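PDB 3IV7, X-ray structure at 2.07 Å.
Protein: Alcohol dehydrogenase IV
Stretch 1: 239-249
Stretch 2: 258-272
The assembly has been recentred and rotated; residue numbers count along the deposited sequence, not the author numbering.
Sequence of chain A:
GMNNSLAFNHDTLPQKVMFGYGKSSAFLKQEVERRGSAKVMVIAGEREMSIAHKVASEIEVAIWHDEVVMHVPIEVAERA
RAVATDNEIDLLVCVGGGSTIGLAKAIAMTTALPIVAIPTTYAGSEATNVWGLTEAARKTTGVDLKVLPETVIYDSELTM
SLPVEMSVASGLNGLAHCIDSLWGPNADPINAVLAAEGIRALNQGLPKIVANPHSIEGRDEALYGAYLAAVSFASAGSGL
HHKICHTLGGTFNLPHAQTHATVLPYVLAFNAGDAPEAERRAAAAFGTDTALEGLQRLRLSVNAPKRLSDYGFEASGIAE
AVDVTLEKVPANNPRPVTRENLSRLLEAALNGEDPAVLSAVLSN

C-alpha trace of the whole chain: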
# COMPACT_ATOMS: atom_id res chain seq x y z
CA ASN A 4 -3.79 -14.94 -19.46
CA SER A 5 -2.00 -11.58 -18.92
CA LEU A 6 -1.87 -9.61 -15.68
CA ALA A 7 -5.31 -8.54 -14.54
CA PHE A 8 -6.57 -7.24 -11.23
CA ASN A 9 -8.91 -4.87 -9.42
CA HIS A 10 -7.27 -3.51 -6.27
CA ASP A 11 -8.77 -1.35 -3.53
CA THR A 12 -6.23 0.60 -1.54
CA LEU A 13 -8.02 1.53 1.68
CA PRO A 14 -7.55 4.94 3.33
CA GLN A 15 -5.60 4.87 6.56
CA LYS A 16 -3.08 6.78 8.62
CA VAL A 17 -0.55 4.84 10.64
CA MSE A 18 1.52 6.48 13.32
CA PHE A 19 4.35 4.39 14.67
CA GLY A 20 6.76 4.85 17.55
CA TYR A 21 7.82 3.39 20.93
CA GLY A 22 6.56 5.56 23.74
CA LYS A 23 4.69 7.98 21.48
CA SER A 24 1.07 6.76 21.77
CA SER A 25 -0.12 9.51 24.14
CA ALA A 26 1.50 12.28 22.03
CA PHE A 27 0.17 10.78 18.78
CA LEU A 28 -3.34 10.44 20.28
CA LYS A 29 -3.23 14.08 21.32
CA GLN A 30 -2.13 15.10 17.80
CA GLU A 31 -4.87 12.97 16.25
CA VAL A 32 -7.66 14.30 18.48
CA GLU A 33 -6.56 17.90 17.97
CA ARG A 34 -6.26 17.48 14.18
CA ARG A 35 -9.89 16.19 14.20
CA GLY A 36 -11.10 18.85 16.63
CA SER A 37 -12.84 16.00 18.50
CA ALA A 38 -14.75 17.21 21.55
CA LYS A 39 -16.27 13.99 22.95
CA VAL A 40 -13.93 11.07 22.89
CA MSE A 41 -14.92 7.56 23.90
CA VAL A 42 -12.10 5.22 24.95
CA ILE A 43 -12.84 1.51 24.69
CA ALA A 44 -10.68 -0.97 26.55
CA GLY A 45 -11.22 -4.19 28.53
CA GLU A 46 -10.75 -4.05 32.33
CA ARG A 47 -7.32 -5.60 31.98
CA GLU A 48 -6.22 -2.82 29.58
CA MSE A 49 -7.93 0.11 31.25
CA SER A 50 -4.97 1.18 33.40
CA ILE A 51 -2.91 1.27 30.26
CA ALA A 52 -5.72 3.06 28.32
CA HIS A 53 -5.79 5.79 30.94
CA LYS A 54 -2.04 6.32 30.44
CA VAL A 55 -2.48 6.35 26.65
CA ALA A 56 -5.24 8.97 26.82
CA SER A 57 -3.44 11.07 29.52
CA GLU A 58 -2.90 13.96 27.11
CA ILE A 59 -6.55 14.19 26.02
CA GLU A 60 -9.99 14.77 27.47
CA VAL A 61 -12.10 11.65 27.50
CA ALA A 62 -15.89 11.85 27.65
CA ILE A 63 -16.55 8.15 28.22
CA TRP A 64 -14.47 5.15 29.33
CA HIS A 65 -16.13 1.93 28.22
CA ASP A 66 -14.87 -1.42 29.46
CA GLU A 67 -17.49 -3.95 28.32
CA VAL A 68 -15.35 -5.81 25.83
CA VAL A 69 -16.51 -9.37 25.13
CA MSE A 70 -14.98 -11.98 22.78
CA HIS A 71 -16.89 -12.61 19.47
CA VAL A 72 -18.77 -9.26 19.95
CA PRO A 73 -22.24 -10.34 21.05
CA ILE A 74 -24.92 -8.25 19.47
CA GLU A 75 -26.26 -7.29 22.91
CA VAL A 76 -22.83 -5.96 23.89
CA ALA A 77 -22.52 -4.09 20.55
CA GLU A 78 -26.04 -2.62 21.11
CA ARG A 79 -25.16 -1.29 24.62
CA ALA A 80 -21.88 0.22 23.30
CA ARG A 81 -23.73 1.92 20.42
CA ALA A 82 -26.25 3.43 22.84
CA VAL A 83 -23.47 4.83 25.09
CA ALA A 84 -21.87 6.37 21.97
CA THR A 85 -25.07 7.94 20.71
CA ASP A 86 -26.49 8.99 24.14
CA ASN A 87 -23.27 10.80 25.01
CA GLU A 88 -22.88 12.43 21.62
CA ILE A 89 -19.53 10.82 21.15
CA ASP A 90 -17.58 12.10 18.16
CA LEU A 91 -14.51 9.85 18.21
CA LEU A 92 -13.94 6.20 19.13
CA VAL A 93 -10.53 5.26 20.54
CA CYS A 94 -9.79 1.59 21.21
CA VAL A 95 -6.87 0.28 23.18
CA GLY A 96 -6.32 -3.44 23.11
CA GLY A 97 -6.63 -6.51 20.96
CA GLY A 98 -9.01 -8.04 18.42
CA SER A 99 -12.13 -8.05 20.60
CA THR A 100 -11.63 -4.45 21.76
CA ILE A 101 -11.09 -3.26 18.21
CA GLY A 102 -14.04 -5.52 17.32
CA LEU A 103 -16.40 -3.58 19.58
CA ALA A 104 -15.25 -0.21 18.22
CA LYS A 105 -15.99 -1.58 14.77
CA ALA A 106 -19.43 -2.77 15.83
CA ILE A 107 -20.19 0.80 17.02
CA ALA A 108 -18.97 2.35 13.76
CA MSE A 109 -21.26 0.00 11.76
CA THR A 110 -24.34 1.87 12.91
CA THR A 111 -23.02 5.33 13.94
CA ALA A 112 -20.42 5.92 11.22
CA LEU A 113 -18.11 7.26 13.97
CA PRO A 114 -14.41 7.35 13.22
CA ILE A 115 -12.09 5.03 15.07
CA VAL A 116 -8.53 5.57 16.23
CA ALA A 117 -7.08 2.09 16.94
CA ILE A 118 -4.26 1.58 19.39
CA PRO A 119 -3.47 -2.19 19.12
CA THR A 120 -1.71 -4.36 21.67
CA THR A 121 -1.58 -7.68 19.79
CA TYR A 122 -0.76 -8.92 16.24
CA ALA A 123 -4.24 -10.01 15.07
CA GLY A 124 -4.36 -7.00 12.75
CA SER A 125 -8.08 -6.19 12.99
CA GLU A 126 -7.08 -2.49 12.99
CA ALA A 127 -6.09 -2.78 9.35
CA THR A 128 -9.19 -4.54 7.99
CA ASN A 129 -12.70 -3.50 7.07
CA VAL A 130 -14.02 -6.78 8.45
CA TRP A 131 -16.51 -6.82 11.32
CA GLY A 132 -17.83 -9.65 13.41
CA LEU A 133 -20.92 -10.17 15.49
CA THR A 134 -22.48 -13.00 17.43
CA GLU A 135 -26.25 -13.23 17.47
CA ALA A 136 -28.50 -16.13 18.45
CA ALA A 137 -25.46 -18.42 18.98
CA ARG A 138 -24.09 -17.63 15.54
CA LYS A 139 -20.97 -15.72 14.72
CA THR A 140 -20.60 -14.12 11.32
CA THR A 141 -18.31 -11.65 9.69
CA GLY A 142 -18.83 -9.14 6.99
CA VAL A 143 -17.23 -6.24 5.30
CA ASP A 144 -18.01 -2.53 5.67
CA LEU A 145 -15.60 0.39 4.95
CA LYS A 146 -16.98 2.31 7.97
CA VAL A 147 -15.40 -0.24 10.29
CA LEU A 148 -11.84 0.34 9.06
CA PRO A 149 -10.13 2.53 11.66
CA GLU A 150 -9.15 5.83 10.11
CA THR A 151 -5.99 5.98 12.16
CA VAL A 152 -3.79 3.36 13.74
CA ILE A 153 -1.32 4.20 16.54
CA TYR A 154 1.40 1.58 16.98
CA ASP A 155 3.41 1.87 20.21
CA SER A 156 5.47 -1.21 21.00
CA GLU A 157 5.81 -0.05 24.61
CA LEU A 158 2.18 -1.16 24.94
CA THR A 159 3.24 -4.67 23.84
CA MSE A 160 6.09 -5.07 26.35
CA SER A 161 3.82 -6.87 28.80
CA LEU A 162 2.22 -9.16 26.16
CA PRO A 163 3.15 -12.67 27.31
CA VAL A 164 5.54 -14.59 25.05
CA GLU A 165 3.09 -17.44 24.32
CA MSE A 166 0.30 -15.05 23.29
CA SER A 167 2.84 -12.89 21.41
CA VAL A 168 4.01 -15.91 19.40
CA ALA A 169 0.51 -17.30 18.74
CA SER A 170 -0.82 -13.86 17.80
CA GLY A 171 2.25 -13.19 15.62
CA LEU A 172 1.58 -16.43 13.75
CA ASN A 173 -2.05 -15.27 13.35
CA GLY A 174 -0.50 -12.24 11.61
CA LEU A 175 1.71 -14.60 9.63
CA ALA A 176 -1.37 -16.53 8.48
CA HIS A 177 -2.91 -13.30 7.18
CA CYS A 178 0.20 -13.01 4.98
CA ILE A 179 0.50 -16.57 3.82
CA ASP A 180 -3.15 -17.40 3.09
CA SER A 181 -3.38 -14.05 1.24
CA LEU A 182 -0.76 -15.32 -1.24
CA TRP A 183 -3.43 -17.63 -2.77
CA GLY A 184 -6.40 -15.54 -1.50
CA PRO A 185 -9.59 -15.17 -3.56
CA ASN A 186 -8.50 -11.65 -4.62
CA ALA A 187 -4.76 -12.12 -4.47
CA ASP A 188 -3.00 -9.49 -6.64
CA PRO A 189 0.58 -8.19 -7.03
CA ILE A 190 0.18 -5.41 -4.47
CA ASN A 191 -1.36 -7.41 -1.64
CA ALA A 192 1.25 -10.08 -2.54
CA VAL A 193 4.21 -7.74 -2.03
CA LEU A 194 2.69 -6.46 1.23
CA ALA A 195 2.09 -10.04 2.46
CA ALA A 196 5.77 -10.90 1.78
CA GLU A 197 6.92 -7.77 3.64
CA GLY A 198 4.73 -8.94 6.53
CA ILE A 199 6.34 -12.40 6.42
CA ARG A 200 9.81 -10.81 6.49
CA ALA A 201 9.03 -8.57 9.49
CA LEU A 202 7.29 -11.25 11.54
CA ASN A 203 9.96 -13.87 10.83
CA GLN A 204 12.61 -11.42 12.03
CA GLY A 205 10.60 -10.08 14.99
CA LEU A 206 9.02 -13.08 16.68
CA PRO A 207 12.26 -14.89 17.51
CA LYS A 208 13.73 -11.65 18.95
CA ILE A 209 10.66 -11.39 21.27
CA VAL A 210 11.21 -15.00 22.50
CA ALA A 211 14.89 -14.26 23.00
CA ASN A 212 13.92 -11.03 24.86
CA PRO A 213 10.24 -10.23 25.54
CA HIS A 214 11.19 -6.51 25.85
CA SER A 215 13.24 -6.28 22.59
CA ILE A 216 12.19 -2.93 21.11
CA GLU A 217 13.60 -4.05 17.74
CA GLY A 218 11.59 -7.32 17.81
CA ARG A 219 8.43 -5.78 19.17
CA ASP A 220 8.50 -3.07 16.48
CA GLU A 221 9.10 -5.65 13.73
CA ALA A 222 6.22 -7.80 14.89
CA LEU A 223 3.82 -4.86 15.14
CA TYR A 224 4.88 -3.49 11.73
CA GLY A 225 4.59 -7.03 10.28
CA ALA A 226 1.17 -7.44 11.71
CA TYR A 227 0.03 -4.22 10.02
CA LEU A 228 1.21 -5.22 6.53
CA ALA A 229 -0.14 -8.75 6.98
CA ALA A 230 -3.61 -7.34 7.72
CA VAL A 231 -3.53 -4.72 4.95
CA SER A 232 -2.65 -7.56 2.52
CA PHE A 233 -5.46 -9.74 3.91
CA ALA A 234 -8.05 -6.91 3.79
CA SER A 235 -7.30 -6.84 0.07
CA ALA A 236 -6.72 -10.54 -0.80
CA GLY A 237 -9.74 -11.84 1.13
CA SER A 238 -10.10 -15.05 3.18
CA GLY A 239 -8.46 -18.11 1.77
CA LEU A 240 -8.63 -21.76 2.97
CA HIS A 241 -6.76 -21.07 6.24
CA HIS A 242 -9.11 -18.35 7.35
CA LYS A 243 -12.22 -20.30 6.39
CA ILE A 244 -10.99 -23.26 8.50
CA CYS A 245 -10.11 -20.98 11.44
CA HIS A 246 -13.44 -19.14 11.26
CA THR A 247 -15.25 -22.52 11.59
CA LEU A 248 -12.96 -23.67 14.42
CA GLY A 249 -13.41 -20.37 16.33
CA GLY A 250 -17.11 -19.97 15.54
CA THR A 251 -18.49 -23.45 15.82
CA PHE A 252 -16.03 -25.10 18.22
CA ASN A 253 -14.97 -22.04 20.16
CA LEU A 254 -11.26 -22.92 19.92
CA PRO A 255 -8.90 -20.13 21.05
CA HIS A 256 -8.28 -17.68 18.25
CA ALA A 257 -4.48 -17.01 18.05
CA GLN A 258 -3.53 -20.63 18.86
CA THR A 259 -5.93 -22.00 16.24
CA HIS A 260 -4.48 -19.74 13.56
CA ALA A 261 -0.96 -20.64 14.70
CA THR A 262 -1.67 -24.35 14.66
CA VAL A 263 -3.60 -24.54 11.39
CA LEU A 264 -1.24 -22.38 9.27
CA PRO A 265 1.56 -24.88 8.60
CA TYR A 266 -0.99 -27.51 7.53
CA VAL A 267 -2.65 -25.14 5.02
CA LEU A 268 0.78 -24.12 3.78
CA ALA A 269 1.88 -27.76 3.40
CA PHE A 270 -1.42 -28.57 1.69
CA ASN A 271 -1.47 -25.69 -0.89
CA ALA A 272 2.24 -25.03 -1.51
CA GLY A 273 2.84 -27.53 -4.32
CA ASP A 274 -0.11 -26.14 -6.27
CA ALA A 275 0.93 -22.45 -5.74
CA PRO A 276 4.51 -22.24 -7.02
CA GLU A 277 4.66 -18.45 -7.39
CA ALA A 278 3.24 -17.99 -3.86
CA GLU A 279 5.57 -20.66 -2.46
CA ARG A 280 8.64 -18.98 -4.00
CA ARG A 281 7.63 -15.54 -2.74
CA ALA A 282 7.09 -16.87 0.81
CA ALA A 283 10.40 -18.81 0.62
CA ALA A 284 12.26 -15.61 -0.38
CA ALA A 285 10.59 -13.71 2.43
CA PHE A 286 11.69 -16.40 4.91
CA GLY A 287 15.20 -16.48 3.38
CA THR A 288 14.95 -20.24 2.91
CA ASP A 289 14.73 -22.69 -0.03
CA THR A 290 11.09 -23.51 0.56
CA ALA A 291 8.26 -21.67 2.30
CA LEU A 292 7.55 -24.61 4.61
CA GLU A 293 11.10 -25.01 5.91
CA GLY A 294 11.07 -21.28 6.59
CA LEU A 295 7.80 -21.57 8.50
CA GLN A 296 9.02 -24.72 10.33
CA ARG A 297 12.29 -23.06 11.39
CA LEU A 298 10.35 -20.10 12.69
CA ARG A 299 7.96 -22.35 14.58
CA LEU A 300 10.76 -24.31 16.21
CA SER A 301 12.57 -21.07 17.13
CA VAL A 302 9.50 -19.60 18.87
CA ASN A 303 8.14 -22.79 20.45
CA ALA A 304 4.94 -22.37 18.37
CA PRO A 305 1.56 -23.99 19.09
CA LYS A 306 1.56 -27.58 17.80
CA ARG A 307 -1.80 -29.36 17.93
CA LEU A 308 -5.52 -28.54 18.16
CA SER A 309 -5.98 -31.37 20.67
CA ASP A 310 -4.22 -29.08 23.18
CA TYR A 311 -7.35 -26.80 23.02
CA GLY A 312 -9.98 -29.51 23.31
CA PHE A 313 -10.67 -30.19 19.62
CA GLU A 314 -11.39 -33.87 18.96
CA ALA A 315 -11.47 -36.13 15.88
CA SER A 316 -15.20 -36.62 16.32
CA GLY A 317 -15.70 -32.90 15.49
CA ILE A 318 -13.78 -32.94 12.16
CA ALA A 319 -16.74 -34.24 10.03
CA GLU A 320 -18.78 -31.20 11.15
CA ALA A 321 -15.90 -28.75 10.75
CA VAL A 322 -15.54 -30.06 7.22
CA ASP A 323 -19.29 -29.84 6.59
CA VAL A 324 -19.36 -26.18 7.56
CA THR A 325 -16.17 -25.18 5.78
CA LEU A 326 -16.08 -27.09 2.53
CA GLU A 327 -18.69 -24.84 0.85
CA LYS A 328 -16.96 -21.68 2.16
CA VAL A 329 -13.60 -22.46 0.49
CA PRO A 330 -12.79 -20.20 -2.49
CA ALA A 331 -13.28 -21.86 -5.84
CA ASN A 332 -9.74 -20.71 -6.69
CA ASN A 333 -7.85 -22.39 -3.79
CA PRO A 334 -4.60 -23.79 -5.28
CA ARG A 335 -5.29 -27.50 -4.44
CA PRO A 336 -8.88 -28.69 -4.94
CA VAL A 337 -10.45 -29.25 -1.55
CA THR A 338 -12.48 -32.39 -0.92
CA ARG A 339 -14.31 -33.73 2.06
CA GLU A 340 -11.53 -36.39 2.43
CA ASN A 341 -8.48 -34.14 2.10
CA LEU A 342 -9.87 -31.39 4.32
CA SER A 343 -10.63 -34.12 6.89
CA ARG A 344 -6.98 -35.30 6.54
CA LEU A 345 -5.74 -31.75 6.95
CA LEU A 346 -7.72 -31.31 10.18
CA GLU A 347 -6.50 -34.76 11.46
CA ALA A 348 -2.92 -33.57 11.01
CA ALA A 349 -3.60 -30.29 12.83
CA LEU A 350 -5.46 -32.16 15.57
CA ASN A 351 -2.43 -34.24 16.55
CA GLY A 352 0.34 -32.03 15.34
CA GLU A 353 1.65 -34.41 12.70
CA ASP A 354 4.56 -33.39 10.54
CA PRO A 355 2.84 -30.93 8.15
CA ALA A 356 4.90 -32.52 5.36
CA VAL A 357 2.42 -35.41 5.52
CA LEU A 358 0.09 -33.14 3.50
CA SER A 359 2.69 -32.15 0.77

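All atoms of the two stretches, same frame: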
# COMPACT_ATOMS: atom_id res chain seq x y z
N GLY A 239 -8.77 -16.90 2.48
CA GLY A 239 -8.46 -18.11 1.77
C GLY A 239 -8.81 -19.31 2.65
O GLY A 239 -9.47 -19.15 3.68
N LEU A 240 -8.36 -20.49 2.24
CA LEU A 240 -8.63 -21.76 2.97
C LEU A 240 -8.33 -21.67 4.48
O LEU A 240 -9.16 -22.09 5.30
CB LEU A 240 -7.82 -22.90 2.37
CG LEU A 240 -7.94 -24.31 3.01
CD1 LEU A 240 -9.37 -24.83 2.95
CD2 LEU A 240 -7.00 -25.29 2.33
N HIS A 241 -7.16 -21.14 4.84
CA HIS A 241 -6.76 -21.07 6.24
C HIS A 241 -7.77 -20.34 7.06
O HIS A 241 -8.18 -20.84 8.11
CB HIS A 241 -5.40 -20.38 6.42
CG HIS A 241 -5.09 -20.04 7.84
ND1 HIS A 241 -4.38 -20.88 8.66
CD2 HIS A 241 -5.40 -18.95 8.59
CE1 HIS A 241 -4.27 -20.33 9.86
NE2 HIS A 241 -4.89 -19.16 9.84
N HIS A 242 -8.18 -19.17 6.60
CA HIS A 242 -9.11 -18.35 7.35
C HIS A 242 -10.48 -18.97 7.43
O HIS A 242 -11.15 -18.83 8.44
CB HIS A 242 -9.18 -16.91 6.78
CG HIS A 242 -7.91 -16.15 6.96
ND1 HIS A 242 -6.83 -16.31 6.12
CD2 HIS A 242 -7.52 -15.28 7.93
CE1 HIS A 242 -5.84 -15.54 6.56
NE2 HIS A 242 -6.24 -14.91 7.64
N LYS A 243 -10.91 -19.63 6.37
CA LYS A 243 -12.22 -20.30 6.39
C LYS A 243 -12.21 -21.41 7.46
O LYS A 243 -13.13 -21.51 8.24
CB LYS A 243 -12.56 -20.88 5.03
CG LYS A 243 -12.78 -19.87 3.90
CD LYS A 243 -13.71 -18.74 4.29
CE LYS A 243 -13.95 -17.78 3.12
NZ LYS A 243 -14.97 -16.77 3.47
N ILE A 244 -11.14 -22.22 7.49
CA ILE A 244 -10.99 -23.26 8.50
C ILE A 244 -11.02 -22.63 9.91
O ILE A 244 -11.82 -23.04 10.76
CB ILE A 244 -9.67 -24.01 8.32
CG1 ILE A 244 -9.71 -24.89 7.07
CG2 ILE A 244 -9.38 -24.85 9.56
CD1 ILE A 244 -8.38 -25.49 6.70
N CYS A 245 -10.19 -21.62 10.13
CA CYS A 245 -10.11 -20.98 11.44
C CYS A 245 -11.40 -20.33 11.90
O CYS A 245 -11.74 -20.37 13.10
CB CYS A 245 -8.95 -20.00 11.48
SG CYS A 245 -7.35 -20.89 11.35
N HIS A 246 -12.15 -19.73 10.95
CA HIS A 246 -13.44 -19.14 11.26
C HIS A 246 -14.39 -20.22 11.80
O HIS A 246 -15.02 -20.03 12.80
CB HIS A 246 -14.02 -18.44 10.01
CG HIS A 246 -15.29 -17.67 10.27
ND1 HIS A 246 -16.50 -18.02 9.72
CD2 HIS A 246 -15.51 -16.54 10.99
CE1 HIS A 246 -17.42 -17.14 10.08
NE2 HIS A 246 -16.85 -16.24 10.87
N THR A 247 -14.46 -21.36 11.12
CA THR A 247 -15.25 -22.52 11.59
C THR A 247 -14.79 -22.99 12.97
O THR A 247 -15.62 -23.20 13.86
CB THR A 247 -15.13 -23.72 10.63
OG1 THR A 247 -15.66 -23.38 9.35
CG2 THR A 247 -15.87 -24.96 11.18
N LEU A 248 -13.47 -23.13 13.15
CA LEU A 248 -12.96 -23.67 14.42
C LEU A 248 -13.22 -22.70 15.58
O LEU A 248 -13.55 -23.13 16.68
CB LEU A 248 -11.47 -24.06 14.31
CG LEU A 248 -11.09 -25.25 13.39
CD1 LEU A 248 -9.57 -25.48 13.37
CD2 LEU A 248 -11.80 -26.53 13.81
N GLY A 249 -13.12 -21.40 15.32
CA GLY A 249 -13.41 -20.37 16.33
C GLY A 249 -14.90 -20.18 16.56
O GLY A 249 -15.35 -20.01 17.68
N GLN A 258 -4.04 -19.26 18.90
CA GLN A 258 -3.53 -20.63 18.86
C GLN A 258 -4.07 -21.45 17.68
O GLN A 258 -3.36 -22.28 17.13
CB GLN A 258 -3.84 -21.37 20.16
CG GLN A 258 -3.02 -20.92 21.37
CD GLN A 258 -3.47 -19.58 21.93
OE1 GLN A 258 -4.55 -19.06 21.58
NE2 GLN A 258 -2.62 -18.99 22.77
N THR A 259 -5.33 -21.24 17.33
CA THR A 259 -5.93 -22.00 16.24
C THR A 259 -5.27 -21.57 14.93
O THR A 259 -4.86 -22.40 14.12
CB THR A 259 -7.45 -21.79 16.17
OG1 THR A 259 -8.06 -22.37 17.34
CG2 THR A 259 -8.03 -22.43 14.94
N HIS A 260 -5.16 -20.27 14.73
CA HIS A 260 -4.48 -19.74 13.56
C HIS A 260 -3.04 -20.26 13.50
O HIS A 260 -2.61 -20.76 12.48
CB HIS A 260 -4.49 -18.22 13.57
CG HIS A 260 -5.76 -17.64 13.05
ND1 HIS A 260 -5.96 -17.37 11.72
CD2 HIS A 260 -6.93 -17.35 13.68
CE1 HIS A 260 -7.17 -16.88 11.55
NE2 HIS A 260 -7.79 -16.87 12.72
N ALA A 261 -2.33 -20.20 14.64
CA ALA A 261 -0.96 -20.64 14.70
C ALA A 261 -0.83 -22.09 14.33
O ALA A 261 0.04 -22.45 13.53
CB ALA A 261 -0.36 -20.39 16.09
N THR A 262 -1.71 -22.91 14.86
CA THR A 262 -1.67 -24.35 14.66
C THR A 262 -2.04 -24.76 13.24
O THR A 262 -1.37 -25.59 12.64
CB THR A 262 -2.60 -25.07 15.64
OG1 THR A 262 -2.22 -24.75 16.98
CG2 THR A 262 -2.55 -26.62 15.42
N VAL A 263 -3.08 -24.15 12.70
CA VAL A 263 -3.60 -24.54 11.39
C VAL A 263 -2.70 -24.13 10.21
O VAL A 263 -2.58 -24.86 9.21
CB VAL A 263 -5.03 -23.99 11.20
CG1 VAL A 263 -5.47 -24.14 9.76
CG2 VAL A 263 -5.99 -24.71 12.15
N LEU A 264 -2.05 -22.96 10.34
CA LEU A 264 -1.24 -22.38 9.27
C LEU A 264 -0.27 -23.33 8.56
O LEU A 264 -0.31 -23.45 7.34
CB LEU A 264 -0.50 -21.14 9.78
CG LEU A 264 0.48 -20.47 8.80
CD1 LEU A 264 -0.21 -20.08 7.49
CD2 LEU A 264 1.16 -19.25 9.46
N PRO A 265 0.61 -24.01 9.32
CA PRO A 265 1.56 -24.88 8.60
C PRO A 265 0.91 -25.99 7.79
O PRO A 265 1.48 -26.43 6.79
CB PRO A 265 2.39 -25.47 9.72
CG PRO A 265 1.48 -25.34 10.98
CD PRO A 265 0.80 -24.08 10.78
N TYR A 266 -0.25 -26.45 8.23
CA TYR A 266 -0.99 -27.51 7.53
C TYR A 266 -1.61 -26.98 6.22
O TYR A 266 -1.57 -27.65 5.19
CB TYR A 266 -2.04 -28.18 8.48
CG TYR A 266 -1.34 -28.82 9.64
CD1 TYR A 266 -0.67 -30.03 9.48
CD2 TYR A 266 -1.18 -28.14 10.82
CE1 TYR A 266 0.09 -30.55 10.46
CE2 TYR A 266 -0.45 -28.66 11.84
CZ TYR A 266 0.20 -29.87 11.65
OH TYR A 266 0.95 -30.42 12.67
N VAL A 267 -2.11 -25.75 6.25
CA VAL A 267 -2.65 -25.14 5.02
C VAL A 267 -1.51 -24.81 4.08
O VAL A 267 -1.62 -25.02 2.88
CB VAL A 267 -3.47 -23.93 5.29
CG1 VAL A 267 -3.95 -23.33 3.97
CG2 VAL A 267 -4.67 -24.28 6.22
N LEU A 268 -0.38 -24.37 4.63
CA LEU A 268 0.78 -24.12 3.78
C LEU A 268 1.24 -25.41 3.12
O LEU A 268 1.41 -25.46 1.88
CB LEU A 268 1.92 -23.53 4.57
CG LEU A 268 3.17 -23.22 3.76
CD1 LEU A 268 2.84 -22.29 2.56
CD2 LEU A 268 4.19 -22.60 4.68
N ALA A 269 1.45 -26.46 3.92
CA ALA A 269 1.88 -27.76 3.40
C ALA A 269 0.94 -28.26 2.33
O ALA A 269 1.37 -28.78 1.31
CB ALA A 269 1.96 -28.78 4.53
N PHE A 270 -0.35 -28.09 2.57
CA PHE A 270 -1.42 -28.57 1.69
C PHE A 270 -1.43 -27.85 0.32
O PHE A 270 -1.51 -28.50 -0.71
CB PHE A 270 -2.78 -28.35 2.39
CG PHE A 270 -3.98 -28.79 1.57
CD1 PHE A 270 -4.41 -30.10 1.60
CD2 PHE A 270 -4.74 -27.86 0.88
CE1 PHE A 270 -5.53 -30.50 0.87
CE2 PHE A 270 -5.88 -28.25 0.15
CZ PHE A 270 -6.26 -29.56 0.14
N ASN A 271 -1.37 -26.51 0.35
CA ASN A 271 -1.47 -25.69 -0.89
C ASN A 271 -0.18 -25.40 -1.65
O ASN A 271 -0.22 -25.03 -2.84
CB ASN A 271 -2.11 -24.34 -0.57
CG ASN A 271 -3.59 -24.38 -0.62
OD1 ASN A 271 -4.19 -25.32 -1.15
ND2 ASN A 271 -4.21 -23.31 -0.13
N ALA A 272 0.96 -25.50 -0.97
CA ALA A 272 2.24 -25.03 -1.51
C ALA A 272 2.55 -25.56 -2.89
O ALA A 272 2.81 -24.79 -3.79
CB ALA A 272 3.38 -25.35 -0.57

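Two helices, 240-249 and one that includes 258-271, pack with their N-to-C directions 139° apart and their axes 9.7 Å apart at closest approach, burying 553 Å² summed over both sides. The register follows from the CA pairs: His 241 CA lies 5.9 Å from Val 267 CA, and Cys 245 CA lies 6.1 Å from His 260 CA.

The polar contact is a single hydrogen bond between imidazoles, His 241 NE2 to His 260 ND1, at 2.8 Å and 152°. Either nitrogen could be the donor. Both CA-to-CB bonds point sideways, but the rings reach across, with chi1 at 168° (t) in His 241 and -82° (m) in His 260. A planar side chain with nitrogens on its rim suits this buried position, since one ring nitrogen bonds across while the ring also packs against side chains of the other helix, such as His 241 ND1 at 3.6 Å from Val 263 CG1.

The His 260 ring makes two further contacts, one with Cys 245 and one with His 242. Cys 245 covers one face of the His 260 ring: its SG lies 3.9 Å from the centroid of that ring, 13° off the normal, and its CB makes a CH-pi contact at 3.7 Å. The small, polarizable thiol side chain fits between the helices here. The edge of His 260 points toward the face of His 242, with centroids 5.7 Å apart and planes at 60°.

Apolar packing completes the contact. The His 241 side chain is a knob among His 260, Val 263, Leu 264 and Val 267; reciprocally, Val 263 sits among His 241, Ile 244, Cys 245 and Leu 248. Branched chains fill the adjoining space: Ile 244 CD1 meets Val 267 CG2 at 3.9 Å, and Leu 248 CD1 meets Val 263 CG2, also at 3.9 Å. Toward the start of the first helix, Leu 240 CD2 approaches Phe 270 CD2 to 3.7 Å and Val 267 CG1 to 4.0 Å.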